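Local coordinates for protein glucoamylase (Thermoanaerobacterium thermosaccharolyticum, PDB 1LF6) that hydrolyses terminal 1,4-linked alpha-D-glucose residues successively from the non-reducing ends of glucan chains, probably with release of beta-D-glucose, at residues K282-F290 / A351-D359; N295-I304 / E625-I633. All coordinates share one frame; numbering follows the deposited sequence.

Interaction 1 of 2, residues K282-F290 / A351-D359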
loop_
_atom_site.group_PDB
_atom_site.type_symbol
_atom_site.label_atom_id
_atom_site.label_comp_id
_atom_site.label_asym_id
_atom_site.label_seq_id
_atom_site.Cartn_x
_atom_site.Cartn_y
_atom_site.Cartn_z
ATOM N N LYS A 282 9.125 0.763 -20.634
ATOM C CA LYS A 282 8.965 2.049 -21.301
ATOM C C LYS A 282 8.802 3.157 -20.262
ATOM O O LYS A 282 9.380 4.242 -20.383
ATOM C CB LYS A 282 7.730 2.009 -22.200
ATOM C CG LYS A 282 7.411 3.326 -22.875
ATOM C CD LYS A 282 6.102 3.236 -23.632
ATOM C CE LYS A 282 5.799 4.534 -24.355
ATOM N NZ LYS A 282 4.542 4.422 -25.148
ATOM N N TYR A 283 7.998 2.882 -19.243
ATOM C CA TYR A 283 7.773 3.859 -18.189
ATOM C C TYR A 283 9.035 4.121 -17.384
ATOM O O TYR A 283 9.372 5.272 -17.126
ATOM C CB TYR A 283 6.661 3.401 -17.244
ATOM C CG TYR A 283 6.551 4.286 -16.025
ATOM C CD1 TYR A 283 6.930 3.823 -14.762
ATOM C CD2 TYR A 283 6.106 5.603 -16.138
ATOM C CE1 TYR A 283 6.866 4.658 -13.639
ATOM C CE2 TYR A 283 6.040 6.444 -15.028
ATOM C CZ TYR A 283 6.419 5.966 -13.783
ATOM O OH TYR A 283 6.334 6.790 -12.685
ATOM N N CYS A 284 9.734 3.061 -16.990
ATOM C CA CYS A 284 10.956 3.223 -16.208
ATOM C C CYS A 284 11.988 4.063 -16.940
ATOM O O CYS A 284 12.657 4.905 -16.335
ATOM C CB CYS A 284 11.570 1.865 -15.864
ATOM S SG CYS A 284 10.636 0.911 -14.653
ATOM N N ASN A 285 12.109 3.839 -18.246
ATOM C CA ASN A 285 13.087 4.566 -19.046
ATOM C C ASN A 285 12.714 6.012 -19.300
ATOM O O ASN A 285 13.464 6.759 -19.922
ATOM C CB ASN A 285 13.334 3.842 -20.370
ATOM C CG ASN A 285 14.041 2.522 -20.174
ATOM O OD1 ASN A 285 14.862 2.381 -19.267
ATOM N ND2 ASN A 285 13.737 1.551 -21.024
ATOM N N THR A 286 11.549 6.408 -18.809
ATOM C CA THR A 286 11.099 7.776 -18.963
ATOM C C THR A 286 11.535 8.556 -17.718
ATOM O O THR A 286 11.514 9.786 -17.698
ATOM C CB THR A 286 9.560 7.827 -19.117
ATOM O OG1 THR A 286 9.195 8.984 -19.874
ATOM C CG2 THR A 286 8.875 7.898 -17.759
ATOM N N LEU A 287 11.966 7.820 -16.695
ATOM C CA LEU A 287 12.388 8.407 -15.422
ATOM C C LEU A 287 13.872 8.755 -15.363
ATOM O O LEU A 287 14.687 8.171 -16.074
ATOM C CB LEU A 287 12.068 7.436 -14.278
ATOM C CG LEU A 287 10.638 6.878 -14.186
ATOM C CD1 LEU A 287 10.579 5.841 -13.076
ATOM C CD2 LEU A 287 9.645 7.994 -13.922
ATOM N N ASN A 288 14.218 9.708 -14.502
ATOM C CA ASN A 288 15.613 10.102 -14.330
ATOM C C ASN A 288 16.388 8.889 -13.820
ATOM O O ASN A 288 15.904 8.147 -12.961
ATOM C CB ASN A 288 15.738 11.237 -13.307
ATOM C CG ASN A 288 14.941 12.468 -13.697
ATOM O OD1 ASN A 288 15.063 12.977 -14.814
ATOM N ND2 ASN A 288 14.129 12.962 -12.772
ATOM N N ASN A 289 17.589 8.684 -14.348
ATOM C CA ASN A 289 18.412 7.559 -13.922
ATOM C C ASN A 289 19.595 8.050 -13.103
ATOM O O ASN A 289 20.440 7.266 -12.681
ATOM C CB ASN A 289 18.909 6.765 -15.136
ATOM C CG ASN A 289 19.742 7.607 -16.090
ATOM O OD1 ASN A 289 20.685 8.284 -15.681
ATOM N ND2 ASN A 289 19.400 7.556 -17.372
ATOM N N PHE A 290 19.640 9.360 -12.884
ATOM C CA PHE A 290 20.707 9.992 -12.114
ATOM C C PHE A 290 22.091 9.563 -12.583
ATOM O O PHE A 290 22.871 8.991 -11.819
ATOM C CB PHE A 290 20.536 9.678 -10.624
ATOM C CG PHE A 290 19.186 10.052 -10.086
ATOM C CD1 PHE A 290 18.114 9.173 -10.196
ATOM C CD2 PHE A 290 18.972 11.301 -9.519
ATOM C CE1 PHE A 290 16.847 9.536 -9.752
ATOM C CE2 PHE A 290 17.707 11.674 -9.075
ATOM C CZ PHE A 290 16.646 10.788 -9.194
ATOM N N ALA A 351 7.705 12.121 -4.922
ATOM C CA ALA A 351 8.573 11.079 -5.469
ATOM C C ALA A 351 8.458 11.119 -6.996
ATOM O O ALA A 351 9.458 11.033 -7.698
ATOM C CB ALA A 351 8.153 9.711 -4.945
ATOM N N PHE A 352 7.235 11.250 -7.507
ATOM C CA PHE A 352 7.047 11.326 -8.951
ATOM C C PHE A 352 7.823 12.521 -9.500
ATOM O O PHE A 352 8.439 12.434 -10.557
ATOM C CB PHE A 352 5.556 11.473 -9.304
ATOM C CG PHE A 352 4.795 10.174 -9.297
ATOM C CD1 PHE A 352 5.232 9.093 -10.059
ATOM C CD2 PHE A 352 3.625 10.039 -8.554
ATOM C CE1 PHE A 352 4.515 7.891 -10.084
ATOM C CE2 PHE A 352 2.899 8.843 -8.571
ATOM C CZ PHE A 352 3.345 7.771 -9.337
ATOM N N ILE A 353 7.789 13.638 -8.781
ATOM C CA ILE A 353 8.509 14.832 -9.211
ATOM C C ILE A 353 10.001 14.546 -9.269
ATOM O O ILE A 353 10.653 14.807 -10.278
ATOM C CB ILE A 353 8.278 16.018 -8.253
ATOM C CG1 ILE A 353 6.805 16.439 -8.286
ATOM C CG2 ILE A 353 9.170 17.193 -8.650
ATOM C CD1 ILE A 353 6.329 16.874 -9.649
ATOM N N ALA A 354 10.531 13.998 -8.180
ATOM C CA ALA A 354 11.945 13.676 -8.084
ATOM C C ALA A 354 12.390 12.695 -9.161
ATOM O O ALA A 354 13.546 12.718 -9.598
ATOM C CB ALA A 354 12.250 13.098 -6.713
ATOM N N ALA A 355 11.472 11.825 -9.571
ATOM C CA ALA A 355 11.755 10.813 -10.584
ATOM C C ALA A 355 11.581 11.333 -12.012
ATOM O O ALA A 355 12.009 10.685 -12.965
ATOM C CB ALA A 355 10.856 9.597 -10.359
ATOM N N GLY A 356 10.952 12.493 -12.159
ATOM C CA GLY A 356 10.756 13.054 -13.483
ATOM C C GLY A 356 9.377 12.817 -14.073
ATOM O O GLY A 356 9.091 13.280 -15.178
ATOM N N ASP A 357 8.521 12.100 -13.354
ATOM C CA ASP A 357 7.165 11.838 -13.831
ATOM C C ASP A 357 6.249 12.940 -13.307
ATOM O O ASP A 357 5.429 12.729 -12.405
ATOM C CB ASP A 357 6.679 10.468 -13.349
ATOM C CG ASP A 357 5.285 10.125 -13.858
ATOM O OD1 ASP A 357 4.782 9.042 -13.494
ATOM O OD2 ASP A 357 4.694 10.929 -14.617
ATOM N N VAL A 358 6.403 14.124 -13.884
ATOM C CA VAL A 358 5.616 15.285 -13.494
ATOM C C VAL A 358 4.125 15.096 -13.758
ATOM O O VAL A 358 3.296 15.562 -12.979
ATOM C CB VAL A 358 6.129 16.546 -14.229
ATOM C CG1 VAL A 358 5.340 17.773 -13.799
ATOM C CG2 VAL A 358 7.601 16.736 -13.924
ATOM N N ASP A 359 3.788 14.406 -14.846
ATOM C CA ASP A 359 2.388 14.158 -15.205
ATOM C C ASP A 359 1.614 13.477 -14.081
ATOM O O ASP A 359 0.481 13.854 -13.774
ATOM C CB ASP A 359 2.305 13.279 -16.457
ATOM C CG ASP A 359 2.737 14.009 -17.722
ATOM O OD1 ASP A 359 2.940 13.333 -18.748
ATOM O OD2 ASP A 359 2.862 15.250 -17.691
#
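N288 lies against the C-terminal end of helix 342-355 and bonds to it through backbone and side chain. Its backbone N donates to A355 O over 2.9 Å in a nearly straight bond (168° at the hydrogen). From there the side chain runs along the last carbonyls: CB sits 3.8 Å from A355 O, CG passes that same oxygen, and ND2, also close to A355 O but at too poor an angle to bond it, donates to A354 O at 3.2 Å. This second bond is more bent, and its donor stands above the carbonyl plane of A354, whereas A354 O lies close to the plane of the N288 amide. CG stands beside the backbone N (chi1 -58°), which carries the amide along the helix end. N288 CB rests on one face of the F290 ring, near its rim. The helix closes here in a Schellman motif, with G356 at positive phi, and D357 follows as N-cap of helix 358-375, so two consecutive helices meet at this corner. In segment 282-290, a type I turn from C284 to L287 leads out of helix 269-284. L287 CD2 touches both A355 CB (4.1 Å) and D357 CB (3.9 Å). Y283 reaches over with CG anti to its backbone N, and its OH donates to D357 OD1 at 2.9 Å on the anti side of the carboxylate. Ring and carboxylate planes are 68° apart. This oxygen of the capping side chain is shared by Y283 and by S360 OG of its own helix. Y283 OH meets the edge of the F352 ring as well, 3.4 Å from F352 CE1.

Interaction 2 of 2, residues N295-I304 / E625-I633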
loop_
_atom_site.group_PDB
_atom_site.type_symbol
_atom_site.label_atom_id
_atom_site.label_comp_id
_atom_site.label_asym_id
_atom_site.label_seq_id
_atom_site.Cartn_x
_atom_site.Cartn_y
_atom_site.Cartn_z
ATOM N N ASN A 295 18.962 2.657 -9.045
ATOM C CA ASN A 295 19.066 1.233 -8.744
ATOM C C ASN A 295 17.729 0.499 -8.821
ATOM O O ASN A 295 16.695 1.091 -9.136
ATOM C CB ASN A 295 19.701 1.036 -7.362
ATOM C CG ASN A 295 18.865 1.629 -6.238
ATOM O OD1 ASN A 295 19.299 1.681 -5.089
ATOM N ND2 ASN A 295 17.663 2.074 -6.567
ATOM N N SER A 296 17.752 -0.794 -8.526
ATOM C CA SER A 296 16.545 -1.606 -8.595
ATOM C C SER A 296 15.440 -1.156 -7.648
ATOM O O SER A 296 14.271 -1.101 -8.035
ATOM C CB SER A 296 16.882 -3.076 -8.331
ATOM O OG SER A 296 17.357 -3.260 -7.010
ATOM N N LEU A 297 15.794 -0.834 -6.411
ATOM C CA LEU A 297 14.777 -0.410 -5.453
ATOM C C LEU A 297 14.127 0.887 -5.901
ATOM O O LEU A 297 12.944 1.106 -5.657
ATOM C CB LEU A 297 15.377 -0.252 -4.052
ATOM C CG LEU A 297 14.381 -0.003 -2.914
ATOM C CD1 LEU A 297 13.264 -1.037 -2.952
ATOM C CD2 LEU A 297 15.110 -0.063 -1.581
ATOM N N TYR A 298 14.901 1.746 -6.561
ATOM C CA TYR A 298 14.380 3.016 -7.058
ATOM C C TYR A 298 13.303 2.730 -8.098
ATOM O O TYR A 298 12.186 3.234 -8.008
ATOM C CB TYR A 298 15.506 3.831 -7.696
ATOM C CG TYR A 298 15.046 4.975 -8.575
ATOM C CD1 TYR A 298 14.503 6.133 -8.025
ATOM C CD2 TYR A 298 15.195 4.914 -9.963
ATOM C CE1 TYR A 298 14.125 7.212 -8.834
ATOM C CE2 TYR A 298 14.820 5.985 -10.782
ATOM C CZ TYR A 298 14.293 7.132 -10.213
ATOM O OH TYR A 298 13.975 8.208 -11.014
ATOM N N TYR A 299 13.641 1.922 -9.095
ATOM C CA TYR A 299 12.677 1.584 -10.131
ATOM C C TYR A 299 11.508 0.789 -9.543
ATOM O O TYR A 299 10.345 1.034 -9.878
ATOM C CB TYR A 299 13.372 0.797 -11.250
ATOM C CG TYR A 299 14.249 1.662 -12.134
ATOM C CD1 TYR A 299 13.690 2.638 -12.957
ATOM C CD2 TYR A 299 15.636 1.515 -12.138
ATOM C CE1 TYR A 299 14.496 3.456 -13.770
ATOM C CE2 TYR A 299 16.452 2.328 -12.943
ATOM C CZ TYR A 299 15.872 3.295 -13.755
ATOM O OH TYR A 299 16.674 4.095 -14.544
ATOM N N ASN A 300 11.810 -0.155 -8.658
ATOM C CA ASN A 300 10.753 -0.954 -8.041
ATOM C C ASN A 300 9.771 -0.026 -7.333
ATOM O O ASN A 300 8.555 -0.140 -7.513
ATOM C CB ASN A 300 11.341 -1.959 -7.035
ATOM C CG ASN A 300 10.313 -2.982 -6.555
ATOM O OD1 ASN A 300 10.104 -3.155 -5.353
ATOM N ND2 ASN A 300 9.675 -3.665 -7.494
ATOM N N SER A 301 10.300 0.902 -6.536
ATOM C CA SER A 301 9.457 1.843 -5.804
ATOM C C SER A 301 8.590 2.679 -6.745
ATOM O O SER A 301 7.396 2.840 -6.509
ATOM C CB SER A 301 10.319 2.779 -4.945
ATOM O OG SER A 301 11.069 2.045 -3.989
ATOM N N MET A 302 9.190 3.201 -7.814
ATOM C CA MET A 302 8.436 4.030 -8.745
ATOM C C MET A 302 7.320 3.284 -9.480
ATOM O O MET A 302 6.272 3.863 -9.764
ATOM C CB MET A 302 9.379 4.704 -9.748
ATOM C CG MET A 302 10.290 5.769 -9.128
ATOM S SD MET A 302 9.411 6.940 -8.072
ATOM C CE MET A 302 8.171 7.592 -9.208
ATOM N N MET A 303 7.531 2.008 -9.785
ATOM C CA MET A 303 6.503 1.231 -10.471
ATOM C C MET A 303 5.359 0.961 -9.498
ATOM O O MET A 303 4.179 1.062 -9.857
ATOM C CB MET A 303 7.074 -0.097 -10.976
ATOM C CG MET A 303 8.222 0.070 -11.962
ATOM S SD MET A 303 8.747 -1.465 -12.753
ATOM C CE MET A 303 8.150 -1.205 -14.324
ATOM N N ILE A 304 5.716 0.615 -8.265
ATOM C CA ILE A 304 4.719 0.345 -7.240
ATOM C C ILE A 304 3.828 1.572 -7.069
ATOM O O ILE A 304 2.605 1.448 -7.004
ATOM C CB ILE A 304 5.382 -0.017 -5.883
ATOM C CG1 ILE A 304 6.019 -1.401 -5.975
ATOM C CG2 ILE A 304 4.347 0.029 -4.755
ATOM C CD1 ILE A 304 6.748 -1.821 -4.717
ATOM N N GLU A 625 17.023 0.014 2.311
ATOM C CA GLU A 625 17.171 -1.060 1.329
ATOM C C GLU A 625 17.112 -2.427 1.995
ATOM O O GLU A 625 16.480 -3.346 1.482
ATOM C CB GLU A 625 18.487 -0.895 0.553
ATOM C CG GLU A 625 18.456 0.300 -0.387
ATOM C CD GLU A 625 19.803 0.629 -1.003
ATOM O OE1 GLU A 625 19.869 1.624 -1.755
ATOM O OE2 GLU A 625 20.787 -0.097 -0.739
ATOM N N LYS A 626 17.754 -2.551 3.152
ATOM C CA LYS A 626 17.766 -3.810 3.879
ATOM C C LYS A 626 16.410 -4.082 4.534
ATOM O O LYS A 626 16.047 -5.234 4.756
ATOM C CB LYS A 626 18.878 -3.796 4.934
ATOM C CG LYS A 626 20.271 -3.532 4.352
ATOM C CD LYS A 626 21.327 -3.428 5.438
ATOM C CE LYS A 626 22.642 -2.872 4.898
ATOM N NZ LYS A 626 23.154 -3.680 3.763
ATOM N N PHE A 627 15.659 -3.023 4.832
ATOM C CA PHE A 627 14.346 -3.188 5.446
ATOM C C PHE A 627 13.352 -3.756 4.439
ATOM O O PHE A 627 12.374 -4.404 4.814
ATOM C CB PHE A 627 13.833 -1.847 5.987
ATOM C CG PHE A 627 14.417 -1.463 7.319
ATOM C CD1 PHE A 627 14.749 -0.138 7.592
ATOM C CD2 PHE A 627 14.639 -2.427 8.306
ATOM C CE1 PHE A 627 15.296 0.223 8.829
ATOM C CE2 PHE A 627 15.185 -2.075 9.544
ATOM C CZ PHE A 627 15.516 -0.747 9.807
ATOM N N ALA A 628 13.604 -3.512 3.157
ATOM C CA ALA A 628 12.727 -4.008 2.110
ATOM C C ALA A 628 12.848 -5.528 2.081
ATOM O O ALA A 628 13.895 -6.079 2.440
ATOM C CB ALA A 628 13.127 -3.413 0.751
ATOM N N ASN A 629 11.777 -6.211 1.676
ATOM C CA ASN A 629 11.822 -7.666 1.609
ATOM C C ASN A 629 12.429 -8.144 0.287
ATOM O O ASN A 629 12.964 -7.352 -0.498
ATOM C CB ASN A 629 10.427 -8.285 1.795
ATOM C CG ASN A 629 9.441 -7.890 0.705
ATOM O OD1 ASN A 629 9.823 -7.543 -0.409
ATOM N ND2 ASN A 629 8.154 -7.963 1.028
ATOM N N GLU A 630 12.338 -9.449 0.057
ATOM C CA GLU A 630 12.875 -10.075 -1.135
ATOM C C GLU A 630 12.270 -9.504 -2.412
ATOM O O GLU A 630 12.938 -9.435 -3.438
ATOM C CB GLU A 630 12.646 -11.582 -1.063
ATOM C CG GLU A 630 13.235 -12.365 -2.208
ATOM C CD GLU A 630 13.216 -13.846 -1.928
ATOM O OE1 GLU A 630 14.268 -14.392 -1.524
ATOM O OE2 GLU A 630 12.143 -14.460 -2.096
ATOM N N GLY A 631 11.010 -9.084 -2.342
ATOM C CA GLY A 631 10.361 -8.507 -3.507
ATOM C C GLY A 631 10.617 -7.017 -3.676
ATOM O O GLY A 631 10.053 -6.381 -4.574
ATOM N N GLY A 632 11.469 -6.461 -2.820
ATOM C CA GLY A 632 11.776 -5.043 -2.891
ATOM C C GLY A 632 10.655 -4.199 -2.307
ATOM O O GLY A 632 10.580 -2.997 -2.547
ATOM N N ILE A 633 9.781 -4.829 -1.528
ATOM C CA ILE A 633 8.653 -4.134 -0.923
ATOM C C ILE A 633 8.945 -3.739 0.518
ATOM O O ILE A 633 9.422 -4.546 1.322
ATOM C CB ILE A 633 7.376 -5.006 -1.019
ATOM C CG1 ILE A 633 6.912 -5.032 -2.485
ATOM C CG2 ILE A 633 6.283 -4.490 -0.075
ATOM C CD1 ILE A 633 5.718 -5.913 -2.765
#
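The carboxylate of E625 and the amide of N295 approach from opposite directions with their planes 63° apart, and E625 OE1 is also hydrogen-bonded to Y659 OH. A second amide, that of N300, comes up to the carbonyls of G631 and G632. On the far side of helix 296-306 the Y299 ring carries Y298 CD2 over the centre of one face, and one face of the Y298 ring takes M302 CG near its rim. L297 lies along the helix between N295 and N300. With CG anti to the backbone N (chi1 -172°), it sends CD2 to E625 CG at 3.6 Å and CD1 to G632 O at 3.3 Å; L297 CD1 also lies 4.4 Å from A628 CB. One turn past N300, I304 CD1 packs on I633 CG1 at 3.9 Å. The helix thus presents L297, N300 and I304, spaced three and four residues apart, to the loop that follows helix 618-627. That loop contains a type I turn from N629 to G632, held from inside: N629 OD1 accepts I633 N at 2.9 Å, and G632 has positive phi (77°). Within helix 296-306, L297 O is gripped from opposite faces of its plane by S301 N and by S301 OG, the latter at 2.7 Å; S301 OG also bonds H656 ND1. Helix 653-668 packs beside the contact through Y659 and V660, while helices 269-284 and 342-355 back the other face of helix 296-306. Beyond the turn, E630 OE2 takes V97 N of strand 93-99, tying the helical domain to the beta domain.

How the interactions relate
Interactions 1 and 2 have centres about 15 Å apart and are joined through helix 296-306, which carries one segment of interaction 2. Another flank of it packs on interaction 1: Y298 OH probably hydrogen-bonds N288 O at 2.7 Å, the Y298 ring meets F290 edge-to-face, and M302 CE touches F352 CD1 at 3.4 Å. Along the chain the segments alternate, since 295-304 lies between 282-290 and 351-359. Together they link the chain leaving helix 269-284 to several helices of the (alpha/alpha) barrel characteristic of family GH15. Both lie away from the probable catalytic residues E435 and E438 and the likely substrate-binding W325.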